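PDB 1XKL: salicylic acid-binding protein 2 from Nicotiana tabacum, which hydrolyses methyl salicylate to salicylic acid and methanol, a step of the signalling that activates systemic acquired resistance in tobacco. Local coordinates for residues F7-G12 with H32-L37; Y21-L26 with Q246-S251; V78-G83 with V102-F107; I205-D210 with K234-M239. All blocks are in the same frame, centred on the assembly; numbering follows the deposited sequence.

In the fold
Contacts 1, 3 and 4 all reach the six-stranded parallel sheet of this alpha/beta hydrolase, and contact 2 packs two helices beside it. Contact 1 holds the edge strand 33-36 to strand 6-10, whose V10 N lies 2.7 Å from V78 O of contact 3. Contacts 3 and 4 meet at the active site: S81 OG lies 2.8 Å from H238 NE2, and the bound STH touches both. Contact 2 spans 219 intervening residues, so contacts 3 and 4 are nested in the loop it closes; its L248 CD1 comes within 3.6 Å of L104 CD2 in contact 3. The centres of contacts 1 and 4 stand about 19 Å apart.

Contact 1: F7-G12 with H32-L37; sequences FVLVHG and HKVTAL
F7 is gripped by backbone bonds to K33 and T35 of the neighbouring strand, and this end of the contact is its tight part. F7 N donates to K33 O at 2.8 Å, and T35 N donates to F7 O. One step on, L9 N donates to T35 O at 2.9 Å. The two strand axes run parallel within 19°. On the face carrying F7, L9 and V34, L9 CD1 packs against V34 CG1 at 3.7 Å, with L27 of helix 23-29 touching both F7 and V34. At the start of the pairing, the F7 ring turns its CE2 edge onto one face of the H32 imidazole, a T-shaped pair with planes at 83° and CE2 3.8 Å from H32 CG; H32 ND1 is itself bonded to K5 N. Strand 6-10, helix 23-29 and strand 33-36 form a beta-alpha-beta unit, and strand 33-36 is the outermost on this side of the parallel sheet within the chain. Toward the C-terminal ends the direct backbone bonding gives way to water: one molecule donates to L9 O at 2.6 Å and to L37 O at 2.7 Å, and takes a weak bond from H11 N. L37 CG sits between its backbone N and carbonyl carbon (chi1 78°), and its CD2 turns back toward the L9 carbonyl. At the opposite end of the second strand, the exposed K33 side chain, extended as far as CE, departs from strand 6-10.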
loop_
_atom_site.group_PDB
_atom_site.type_symbol
_atom_site.label_atom_id
_atom_site.label_comp_id
_atom_site.label_asym_id
_atom_site.label_seq_id
_atom_site.Cartn_x
_atom_site.Cartn_y
_atom_site.Cartn_z
ATOM N N PHE A 7 31.469 14.459 27.264
ATOM C CA PHE A 7 30.665 15.311 26.399
ATOM C C PHE A 7 29.305 14.664 26.130
ATOM O O PHE A 7 29.234 13.546 25.622
ATOM C CB PHE A 7 31.378 15.543 25.064
ATOM C CG PHE A 7 32.467 16.576 25.123
ATOM C CD1 PHE A 7 32.168 17.929 24.991
ATOM C CD2 PHE A 7 33.791 16.199 25.322
ATOM C CE1 PHE A 7 33.174 18.896 25.056
ATOM C CE2 PHE A 7 34.808 17.156 25.391
ATOM C CZ PHE A 7 34.499 18.507 25.256
ATOM N N VAL A 8 28.234 15.367 26.486
ATOM C CA VAL A 8 26.882 14.880 26.263
ATOM C C VAL A 8 26.328 15.695 25.113
ATOM O O VAL A 8 26.070 16.898 25.256
ATOM C CB VAL A 8 26.024 15.069 27.515
ATOM C CG1 VAL A 8 24.574 14.721 27.220
ATOM C CG2 VAL A 8 26.570 14.188 28.637
ATOM N N LEU A 9 26.154 15.037 23.970
ATOM C CA LEU A 9 25.672 15.702 22.768
ATOM C C LEU A 9 24.167 15.528 22.590
ATOM O O LEU A 9 23.652 14.416 22.554
ATOM C CB LEU A 9 26.434 15.171 21.549
ATOM C CG LEU A 9 27.966 15.117 21.664
ATOM C CD1 LEU A 9 28.560 14.714 20.308
ATOM C CD2 LEU A 9 28.515 16.481 22.085
ATOM N N VAL A 10 23.474 16.653 22.478
ATOM C CA VAL A 10 22.024 16.664 22.346
ATOM C C VAL A 10 21.607 17.262 21.020
ATOM O O VAL A 10 21.802 18.456 20.766
ATOM C CB VAL A 10 21.414 17.470 23.484
ATOM C CG1 VAL A 10 19.906 17.335 23.489
ATOM C CG2 VAL A 10 22.021 17.016 24.801
ATOM N N HIS A 11 21.017 16.413 20.184
ATOM C CA HIS A 11 20.559 16.789 18.853
ATOM C C HIS A 11 19.349 17.728 18.860
ATOM O O HIS A 11 18.720 17.947 19.897
ATOM C CB HIS A 11 20.212 15.523 18.065
ATOM C CG HIS A 11 19.051 14.770 18.630
ATOM N ND1 HIS A 11 17.743 15.159 18.430
ATOM C CD2 HIS A 11 18.999 13.677 19.425
ATOM C CE1 HIS A 11 16.936 14.338 19.077
ATOM N NE2 HIS A 11 17.672 13.428 19.690
ATOM N N GLY A 12 19.037 18.258 17.682
ATOM C CA GLY A 12 17.917 19.160 17.526
ATOM C C GLY A 12 16.668 18.429 17.066
ATOM O O GLY A 12 16.639 17.201 17.025
ATOM N N HIS A 32 38.496 11.994 25.121
ATOM C CA HIS A 32 37.289 12.307 25.866
ATOM C C HIS A 32 36.190 11.281 25.626
ATOM O O HIS A 32 36.185 10.588 24.608
ATOM C CB HIS A 32 36.792 13.699 25.475
ATOM C CG HIS A 32 37.753 14.799 25.804
ATOM N ND1 HIS A 32 38.046 15.170 27.097
ATOM C CD2 HIS A 32 38.490 15.606 25.005
ATOM C CE1 HIS A 32 38.921 16.159 27.082
ATOM N NE2 HIS A 32 39.207 16.442 25.825
ATOM N N LYS A 33 35.275 11.182 26.584
ATOM C CA LYS A 33 34.135 10.270 26.497
ATOM C C LYS A 33 32.996 11.059 25.858
ATOM O O LYS A 33 32.817 12.240 26.149
ATOM C CB LYS A 33 33.735 9.797 27.895
ATOM C CG LYS A 33 32.443 8.995 27.968
ATOM C CD LYS A 33 32.160 8.588 29.413
ATOM C CE LYS A 33 30.819 7.884 29.572
ATOM N NZ LYS A 33 30.715 6.631 28.773
ATOM N N VAL A 34 32.231 10.406 24.992
ATOM C CA VAL A 34 31.134 11.065 24.301
ATOM C C VAL A 34 29.848 10.251 24.318
ATOM O O VAL A 34 29.870 9.033 24.129
ATOM C CB VAL A 34 31.509 11.336 22.823
ATOM C CG1 VAL A 34 30.327 11.935 22.062
ATOM C CG2 VAL A 34 32.709 12.261 22.761
ATOM N N THR A 35 28.726 10.925 24.553
ATOM C CA THR A 35 27.430 10.259 24.538
ATOM C C THR A 35 26.525 11.030 23.580
ATOM O O THR A 35 26.137 12.161 23.867
ATOM C CB THR A 35 26.762 10.234 25.937
ATOM O OG1 THR A 35 27.586 9.513 26.862
ATOM C CG2 THR A 35 25.402 9.555 25.856
ATOM N N ALA A 36 26.221 10.438 22.428
ATOM C CA ALA A 36 25.335 11.070 21.453
ATOM C C ALA A 36 24.011 10.347 21.600
ATOM O O ALA A 36 23.686 9.460 20.813
ATOM C CB ALA A 36 25.874 10.895 20.041
ATOM N N LEU A 37 23.241 10.723 22.609
ATOM C CA LEU A 37 21.979 10.049 22.838
ATOM C C LEU A 37 20.868 10.423 21.872
ATOM O O LEU A 37 20.976 11.363 21.078
ATOM C CB LEU A 37 21.508 10.281 24.276
ATOM C CG LEU A 37 20.865 11.631 24.590
ATOM C CD1 LEU A 37 20.441 11.652 26.052
ATOM C CD2 LEU A 37 21.837 12.748 24.303
HETATM O O HOH W 1 22.218 13.668 20.526
#

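Contact 2: Y21-L26 with Q246-S251; sequences YKLKPL and QKLCAS
The backbones of helix 23-29 and helix 245-258 come nearest at L26 and C249, whose CA atoms are 6.5 Å apart, and no hydrogen bond crosses between the segments. This is plain helix-to-helix packing in the alpha/beta hydrolase fold, joining the helix that follows the first strand of the sheet to the C-terminal helix, with 231 Å² buried between the segments. Two leucines of the first helix divide the surface of the second. L23 holds CG anti to its backbone N (chi1 -177°), and its two methyls then part: CD1 rests on C249 CB at 3.7 Å, while CD2 meets L248 CD1 at 4.0 Å, the two leucine side chains crossing at about a right angle. L26, nearly one turn further on, sends CD2 toward the backbone of Q246, 3.9 Å from Q246 N. The L23 and L248 end is buried, and L248 continues onto I233 of strand 229-233; the other end passes to the exposed Q246. Y21, earlier in the same segment, packs on Y21 of the second subunit, so the first segment also lies beside an assembly interface. C249 SG is anti to its own backbone N (chi1 177°), which leaves the sulphur 3.5 Å from L26 CB.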
loop_
_atom_site.group_PDB
_atom_site.type_symbol
_atom_site.label_atom_id
_atom_site.label_comp_id
_atom_site.label_asym_id
_atom_site.label_seq_id
_atom_site.Cartn_x
_atom_site.Cartn_y
_atom_site.Cartn_z
ATOM N N TYR A 21 27.713 11.890 14.241
ATOM C CA TYR A 21 28.665 10.851 13.832
ATOM C C TYR A 21 30.049 11.329 13.388
ATOM O O TYR A 21 31.034 10.611 13.569
ATOM C CB TYR A 21 28.044 9.937 12.763
ATOM C CG TYR A 21 28.100 10.456 11.347
ATOM C CD1 TYR A 21 28.977 9.902 10.413
ATOM C CD2 TYR A 21 27.256 11.481 10.930
ATOM C CE1 TYR A 21 29.010 10.353 9.092
ATOM C CE2 TYR A 21 27.282 11.942 9.616
ATOM C CZ TYR A 21 28.160 11.370 8.703
ATOM O OH TYR A 21 28.157 11.823 7.402
ATOM N N LYS A 22 30.134 12.526 12.812
ATOM C CA LYS A 22 31.430 13.060 12.379
ATOM C C LYS A 22 32.182 13.700 13.540
ATOM O O LYS A 22 33.413 13.673 13.583
ATOM C CB LYS A 22 31.249 14.096 11.269
ATOM C CG LYS A 22 30.914 13.522 9.914
ATOM C CD LYS A 22 30.593 14.630 8.936
ATOM C CE LYS A 22 30.577 14.122 7.508
ATOM N NZ LYS A 22 30.082 15.167 6.570
ATOM N N LEU A 23 31.446 14.288 14.479
ATOM C CA LEU A 23 32.077 14.934 15.628
ATOM C C LEU A 23 32.544 13.953 16.696
ATOM O O LEU A 23 33.640 14.097 17.235
ATOM C CB LEU A 23 31.123 15.942 16.280
ATOM C CG LEU A 23 31.734 16.726 17.448
ATOM C CD1 LEU A 23 32.873 17.588 16.909
ATOM C CD2 LEU A 23 30.680 17.617 18.125
ATOM N N LYS A 24 31.711 12.956 16.995
ATOM C CA LYS A 24 32.015 11.973 18.036
ATOM C C LYS A 24 33.433 11.401 18.019
ATOM O O LYS A 24 34.116 11.424 19.037
ATOM C CB LYS A 24 30.989 10.832 17.997
ATOM C CG LYS A 24 31.118 9.812 19.127
ATOM C CD LYS A 24 29.865 8.916 19.199
ATOM C CE LYS A 24 30.036 7.753 20.173
ATOM N NZ LYS A 24 30.348 8.199 21.556
ATOM N N PRO A 25 33.886 10.868 16.872
ATOM C CA PRO A 25 35.238 10.301 16.766
ATOM C C PRO A 25 36.314 11.327 17.126
ATOM O O PRO A 25 37.321 10.994 17.753
ATOM C CB PRO A 25 35.336 9.896 15.295
ATOM C CG PRO A 25 33.925 9.657 14.900
ATOM C CD PRO A 25 33.169 10.750 15.591
ATOM N N LEU A 26 36.100 12.573 16.719
ATOM C CA LEU A 26 37.062 13.644 16.994
ATOM C C LEU A 26 37.266 13.885 18.474
ATOM O O LEU A 26 38.393 14.041 18.934
ATOM C CB LEU A 26 36.608 14.938 16.327
ATOM C CG LEU A 26 37.046 15.185 14.888
ATOM C CD1 LEU A 26 37.353 13.891 14.160
ATOM C CD2 LEU A 26 35.971 15.997 14.195
ATOM N N GLN A 246 35.669 19.498 12.417
ATOM C CA GLN A 246 36.955 19.753 13.050
ATOM C C GLN A 246 36.972 21.137 13.707
ATOM O O GLN A 246 37.541 21.302 14.786
ATOM C CB GLN A 246 38.096 19.605 12.030
ATOM C CG GLN A 246 38.020 18.301 11.230
ATOM C CD GLN A 246 39.139 18.141 10.215
ATOM O OE1 GLN A 246 40.245 17.720 10.556
ATOM N NE2 GLN A 246 38.855 18.486 8.961
ATOM N N LYS A 247 36.356 22.134 13.085
ATOM C CA LYS A 247 36.331 23.462 13.711
ATOM C C LYS A 247 35.510 23.408 14.996
ATOM O O LYS A 247 35.896 23.981 16.018
ATOM C CB LYS A 247 35.746 24.508 12.761
ATOM C CG LYS A 247 36.716 24.971 11.694
ATOM C CD LYS A 247 36.074 25.993 10.779
ATOM C CE LYS A 247 37.016 26.372 9.649
ATOM N NZ LYS A 247 36.379 27.291 8.667
ATOM N N LEU A 248 34.386 22.699 14.945
ATOM C CA LEU A 248 33.509 22.559 16.105
ATOM C C LEU A 248 34.228 21.801 17.214
ATOM O O LEU A 248 34.126 22.153 18.392
ATOM C CB LEU A 248 32.231 21.799 15.722
ATOM C CG LEU A 248 30.927 22.130 16.455
ATOM C CD1 LEU A 248 29.917 21.011 16.183
ATOM C CD2 LEU A 248 31.146 22.290 17.946
ATOM N N CYS A 249 34.948 20.746 16.843
ATOM C CA CYS A 249 35.670 19.962 17.839
ATOM C C CYS A 249 36.711 20.825 18.555
ATOM O O CYS A 249 36.835 20.768 19.780
ATOM C CB CYS A 249 36.361 18.757 17.179
ATOM S SG CYS A 249 37.382 17.750 18.308
ATOM N N ALA A 250 37.455 21.620 17.794
ATOM C CA ALA A 250 38.472 22.471 18.401
ATOM C C ALA A 250 37.827 23.445 19.390
ATOM O O ALA A 250 38.356 23.677 20.476
ATOM C CB ALA A 250 39.241 23.227 17.321
ATOM N N SER A 251 36.673 23.993 19.020
ATOM C CA SER A 251 35.963 24.925 19.889
ATOM C C SER A 251 35.519 24.225 21.170
ATOM O O SER A 251 35.655 24.775 22.264
ATOM C CB SER A 251 34.746 25.506 19.161
ATOM O OG SER A 251 35.136 26.187 17.981
#

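Contact 3: V78-G83 with V102-F107; sequences VGHSLG and VFLAAF. With STH (2-amino-4H-1,3-benzoxathiin-4-ol), chain E.
S81 and F107 are joined by a backbone bond, F107 N to S81 O at 3.0 Å, where the two segments leave the sheet. Before that point strands 75-80 and 98-104 run parallel: G79 N donates to V102 O at 2.8 Å and 171°, L104 N donates to G79 O, and S81 N reaches L104 O over a longer 3.3 Å. The V78 and V102 side chains lie side by side on the face they share with H80 and L104. S81 itself turns its side chain away from the second segment. Its CB lies over the centre of the H80 ring; its OG, anti to the backbone N (chi1 -155°), is covalently joined to STH C7 at 1.4 Å and also hydrogen-bonded to H238 NE2. G79, S81 and G83 match the GxSxG nucleophile elbow of alpha/beta hydrolases, the sharp turn from strand to helix, and S81 is the active-site residue that forms the acyl-ester intermediate. A type II' turn from H80 to G83 makes the bend, and S81 has a positive phi of 52°. A CB on G79 would be crowded by G83 O. Separately, A106 CB lies 3.5 Å from G79 O. Beyond the elbow, STH O8 lies 3.2 Å from L82 CB and 3.5 Å from F107 CE1, at the edge of the phenyl ring and in its plane. L82 CA meets that same ring at its edge, near CD1. H80 NE2 is bonded to H238 O, tying the end of the strand to the histidine loop.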
loop_
_atom_site.group_PDB
_atom_site.type_symbol
_atom_site.label_atom_id
_atom_site.label_comp_id
_atom_site.label_asym_id
_atom_site.label_seq_id
_atom_site.Cartn_x
_atom_site.Cartn_y
_atom_site.Cartn_z
ATOM N N VAL A 78 26.232 19.755 25.205
ATOM C CA VAL A 78 26.279 20.439 23.928
ATOM C C VAL A 78 24.919 20.231 23.273
ATOM O O VAL A 78 24.543 19.109 22.928
ATOM C CB VAL A 78 27.418 19.892 23.038
ATOM C CG1 VAL A 78 27.486 20.673 21.724
ATOM C CG2 VAL A 78 28.748 20.022 23.787
ATOM N N GLY A 79 24.174 21.325 23.150
ATOM C CA GLY A 79 22.854 21.270 22.563
ATOM C C GLY A 79 22.793 21.962 21.224
ATOM O O GLY A 79 23.231 23.101 21.066
ATOM N N HIS A 80 22.239 21.268 20.247
ATOM C CA HIS A 80 22.117 21.809 18.908
ATOM C C HIS A 80 20.659 22.109 18.568
ATOM O O HIS A 80 19.768 21.315 18.883
ATOM C CB HIS A 80 22.694 20.802 17.910
ATOM C CG HIS A 80 22.435 21.152 16.476
ATOM N ND1 HIS A 80 21.598 20.415 15.671
ATOM C CD2 HIS A 80 22.899 22.168 15.709
ATOM C CE1 HIS A 80 21.552 20.962 14.465
ATOM N NE2 HIS A 80 22.334 22.026 14.464
ATOM N N SER A 81 20.432 23.256 17.929
ATOM C CA SER A 81 19.192 23.640 17.551
ATOM C C SER A 81 18.183 23.576 18.724
ATOM O O SER A 81 18.427 24.198 19.759
ATOM C CB SER A 81 18.772 22.756 16.382
ATOM O OG SER A 81 17.856 23.041 15.369
ATOM N N LEU A 82 17.081 22.836 18.575
ATOM C CA LEU A 82 16.064 22.702 19.619
ATOM C C LEU A 82 16.650 22.022 20.849
ATOM O O LEU A 82 16.056 22.051 21.925
ATOM C CB LEU A 82 14.865 21.874 19.108
ATOM C CG LEU A 82 13.716 21.604 20.093
ATOM C CD1 LEU A 82 13.127 22.945 20.528
ATOM C CD2 LEU A 82 12.624 20.733 19.458
ATOM N N GLY A 83 17.826 21.424 20.681
ATOM C CA GLY A 83 18.483 20.730 21.777
ATOM C C GLY A 83 18.814 21.649 22.930
ATOM O O GLY A 83 18.956 21.205 24.070
ATOM N N VAL A 102 26.875 24.278 26.254
ATOM C CA VAL A 102 27.194 24.856 24.961
ATOM C C VAL A 102 25.974 24.818 24.046
ATOM O O VAL A 102 25.367 23.758 23.839
ATOM C CB VAL A 102 28.361 24.084 24.289
ATOM C CG1 VAL A 102 28.772 24.767 22.997
ATOM C CG2 VAL A 102 29.539 24.014 25.248
ATOM N N PHE A 103 25.620 25.982 23.508
ATOM C CA PHE A 103 24.483 26.111 22.613
ATOM C C PHE A 103 24.964 26.352 21.194
ATOM O O PHE A 103 25.378 27.456 20.843
ATOM C CB PHE A 103 23.558 27.258 23.078
ATOM C CG PHE A 103 22.951 27.034 24.444
ATOM C CD1 PHE A 103 23.686 27.284 25.598
ATOM C CD2 PHE A 103 21.657 26.528 24.570
ATOM C CE1 PHE A 103 23.143 27.030 26.855
ATOM C CE2 PHE A 103 21.107 26.271 25.820
ATOM C CZ PHE A 103 21.848 26.519 26.963
ATOM N N LEU A 104 24.923 25.299 20.387
ATOM C CA LEU A 104 25.363 25.374 18.997
ATOM C C LEU A 104 24.173 25.740 18.123
ATOM O O LEU A 104 23.271 24.924 17.929
ATOM C CB LEU A 104 25.932 24.017 18.560
ATOM C CG LEU A 104 26.297 23.862 17.090
ATOM C CD1 LEU A 104 27.460 24.801 16.731
ATOM C CD2 LEU A 104 26.691 22.404 16.837
ATOM N N ALA A 105 24.177 26.968 17.606
ATOM C CA ALA A 105 23.100 27.462 16.760
ATOM C C ALA A 105 21.790 26.897 17.303
ATOM O O ALA A 105 20.966 26.368 16.564
ATOM C CB ALA A 105 23.316 27.017 15.324
ATOM N N ALA A 106 21.627 27.023 18.612
ATOM C CA ALA A 106 20.477 26.515 19.324
ATOM C C ALA A 106 19.523 27.585 19.830
ATOM O O ALA A 106 19.726 28.794 19.631
ATOM C CB ALA A 106 20.955 25.688 20.509
ATOM N N PHE A 107 18.464 27.111 20.477
ATOM C CA PHE A 107 17.490 27.984 21.102
ATOM C C PHE A 107 17.945 27.964 22.547
ATOM O O PHE A 107 17.996 26.906 23.173
ATOM C CB PHE A 107 16.076 27.414 20.992
ATOM C CG PHE A 107 15.470 27.558 19.629
ATOM C CD1 PHE A 107 15.020 26.436 18.937
ATOM C CD2 PHE A 107 15.338 28.815 19.039
ATOM C CE1 PHE A 107 14.446 26.561 17.678
ATOM C CE2 PHE A 107 14.763 28.954 17.777
ATOM C CZ PHE A 107 14.315 27.823 17.092
HETATM C C8 STH E . 14.614 23.181 15.580
HETATM O O8 STH E . 13.669 23.303 16.551
HETATM C C1 STH E . 14.670 24.112 14.415
HETATM C C2 STH E . 15.718 23.929 13.381
HETATM C C3 STH E . 15.768 24.819 12.270
HETATM C C4 STH E . 14.800 25.864 12.137
HETATM C C5 STH E . 13.783 26.043 13.125
HETATM C C6 STH E . 13.710 25.177 14.236
HETATM C C7 STH E . 16.864 22.257 14.735
HETATM O O2 STH E . 16.698 22.908 13.486
HETATM N N7 STH E . 17.375 20.992 14.487
HETATM S S7 STH E . 15.573 22.163 15.700
#

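Contact 4: I205-D210 with K234-M239; sequences IVCTED and KGADHM. With STH (2-amino-4H-1,3-benzoxathiin-4-ol), chain E.
C207 of strand 202-207 packs its CB against the carbonyl oxygens of A236 and D237, 3.6 Å from A236 O. The chain then folds through a type I turn from C207 to D210, closed by D210 N bonding to C207 O. T208 places OG1 between its backbone N and carbonyl carbon (chi1 75°), where it accepts from G235 N at 3.2 Å; its CG2 lies across the K234 side chain, 3.8 Å from K234 CD, the two side chains crossing at about a right angle. E209 donates its backbone N to A236 O at 3.0 Å, although the bond is bent to 132°, and lays CG over G235 CA. Its carboxylate OE2 is 4.4 Å from K234 NZ, too far for a salt bridge. D210 holds CG anti to its backbone N (chi1 -160°), which brings its carboxylate alongside H238. D210 OD2 accepts from H238 ND1 at 2.6 Å through its syn lone pair, and the oxygen lies nearly in the imidazole plane, while OD1 is bonded by G212 N and I213 N. On the other side of the ring H238 NE2 lies 3.0 Å from STH O2. D210 and H238 form the charge relay system which, with S81, makes up the Ser-His-Asp catalytic triad of an alpha/beta hydrolase.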
loop_
_atom_site.group_PDB
_atom_site.type_symbol
_atom_site.label_atom_id
_atom_site.label_comp_id
_atom_site.label_asym_id
_atom_site.label_seq_id
_atom_site.Cartn_x
_atom_site.Cartn_y
_atom_site.Cartn_z
ATOM N N ILE A 205 27.765 29.037 20.401
ATOM C CA ILE A 205 28.574 28.936 19.192
ATOM C C ILE A 205 27.684 29.338 18.037
ATOM O O ILE A 205 26.695 28.669 17.726
ATOM C CB ILE A 205 29.129 27.485 18.954
ATOM C CG1 ILE A 205 29.983 27.044 20.139
ATOM C CG2 ILE A 205 29.980 27.454 17.699
ATOM C CD1 ILE A 205 30.654 25.675 19.961
ATOM N N VAL A 206 28.030 30.462 17.423
ATOM C CA VAL A 206 27.277 31.010 16.304
ATOM C C VAL A 206 27.740 30.459 14.967
ATOM O O VAL A 206 28.940 30.365 14.712
ATOM C CB VAL A 206 27.431 32.547 16.233
ATOM C CG1 VAL A 206 26.711 33.079 15.001
ATOM C CG2 VAL A 206 26.887 33.186 17.499
ATOM N N CYS A 207 26.776 30.117 14.116
ATOM C CA CYS A 207 27.056 29.607 12.782
ATOM C C CYS A 207 26.589 30.685 11.803
ATOM O O CYS A 207 25.413 30.751 11.432
ATOM C CB CYS A 207 26.323 28.275 12.561
ATOM S SG CYS A 207 26.875 26.972 13.710
ATOM N N THR A 208 27.542 31.535 11.411
ATOM C CA THR A 208 27.314 32.676 10.523
ATOM C C THR A 208 26.497 32.422 9.268
ATOM O O THR A 208 25.783 33.311 8.810
ATOM C CB THR A 208 28.663 33.341 10.084
ATOM O OG1 THR A 208 29.318 32.521 9.109
ATOM C CG2 THR A 208 29.588 33.523 11.278
ATOM N N GLU A 209 26.582 31.224 8.707
ATOM C CA GLU A 209 25.842 30.938 7.483
ATOM C C GLU A 209 24.550 30.168 7.696
ATOM O O GLU A 209 23.943 29.684 6.744
ATOM C CB GLU A 209 26.740 30.179 6.510
ATOM C CG GLU A 209 28.001 30.937 6.155
ATOM C CD GLU A 209 27.698 32.297 5.565
ATOM O OE1 GLU A 209 26.948 32.354 4.567
ATOM O OE2 GLU A 209 28.204 33.310 6.098
ATOM N N ASP A 210 24.123 30.071 8.946
ATOM C CA ASP A 210 22.902 29.358 9.278
ATOM C C ASP A 210 21.682 29.989 8.617
ATOM O O ASP A 210 21.449 31.190 8.759
ATOM C CB ASP A 210 22.699 29.364 10.790
ATOM C CG ASP A 210 21.759 28.277 11.256
ATOM O OD1 ASP A 210 20.754 28.009 10.564
ATOM O OD2 ASP A 210 22.027 27.697 12.329
ATOM N N LYS A 234 32.754 30.597 11.363
ATOM C CA LYS A 234 32.556 31.214 10.052
ATOM C C LYS A 234 32.417 30.197 8.931
ATOM O O LYS A 234 33.164 29.225 8.874
ATOM C CB LYS A 234 33.736 32.143 9.724
ATOM C CG LYS A 234 33.450 33.631 9.862
ATOM C CD LYS A 234 32.442 34.099 8.827
ATOM C CE LYS A 234 32.220 35.614 8.892
ATOM N NZ LYS A 234 31.219 36.063 7.865
ATOM N N GLY A 235 31.462 30.437 8.040
ATOM C CA GLY A 235 31.255 29.555 6.905
ATOM C C GLY A 235 30.434 28.303 7.155
ATOM O O GLY A 235 30.285 27.471 6.264
ATOM N N ALA A 236 29.890 28.168 8.358
ATOM C CA ALA A 236 29.093 26.996 8.694
ATOM C C ALA A 236 27.594 27.251 8.617
ATOM O O ALA A 236 27.104 28.316 9.017
ATOM C CB ALA A 236 29.456 26.510 10.088
ATOM N N ASP A 237 26.871 26.266 8.087
ATOM C CA ASP A 237 25.428 26.362 8.001
ATOM C C ASP A 237 24.871 25.836 9.315
ATOM O O ASP A 237 25.618 25.653 10.273
ATOM C CB ASP A 237 24.874 25.551 6.816
ATOM C CG ASP A 237 25.303 24.074 6.835
ATOM O OD1 ASP A 237 25.753 23.563 7.883
ATOM O OD2 ASP A 237 25.156 23.430 5.789
ATOM N N HIS A 238 23.566 25.590 9.362
ATOM C CA HIS A 238 22.935 25.102 10.581
ATOM C C HIS A 238 23.529 23.801 11.117
ATOM O O HIS A 238 23.527 23.565 12.325
ATOM C CB HIS A 238 21.436 24.900 10.361
ATOM C CG HIS A 238 20.680 24.635 11.622
ATOM N ND1 HIS A 238 20.610 25.554 12.650
ATOM C CD2 HIS A 238 20.001 23.544 12.049
ATOM C CE1 HIS A 238 19.928 25.037 13.653
ATOM N NE2 HIS A 238 19.547 23.815 13.315
HETATM N N MSE A 239 24.036 22.958 10.227
HETATM C CA MSE A 239 24.600 21.666 10.630
HETATM C C MSE A 239 26.123 21.701 10.743
HETATM O O MSE A 239 26.832 20.974 10.040
HETATM C CB MSE A 239 24.182 20.589 9.625
HETATM C CG MSE A 239 23.142 19.600 10.140
HETATM SE SE MSE A 239 21.522 20.429 10.798
HETATM C CE MSE A 239 21.215 21.619 9.342
HETATM C C8 STH E . 14.614 23.181 15.580
HETATM O O8 STH E . 13.669 23.303 16.551
HETATM C C1 STH E . 14.670 24.112 14.415
HETATM C C2 STH E . 15.718 23.929 13.381
HETATM C C3 STH E . 15.768 24.819 12.270
HETATM C C4 STH E . 14.800 25.864 12.137
HETATM C C5 STH E . 13.783 26.043 13.125
HETATM C C6 STH E . 13.710 25.177 14.236
HETATM C C7 STH E . 16.864 22.257 14.735
HETATM O O2 STH E . 16.698 22.908 13.486
HETATM N N7 STH E . 17.375 20.992 14.487
HETATM S S7 STH E . 15.573 22.163 15.700
#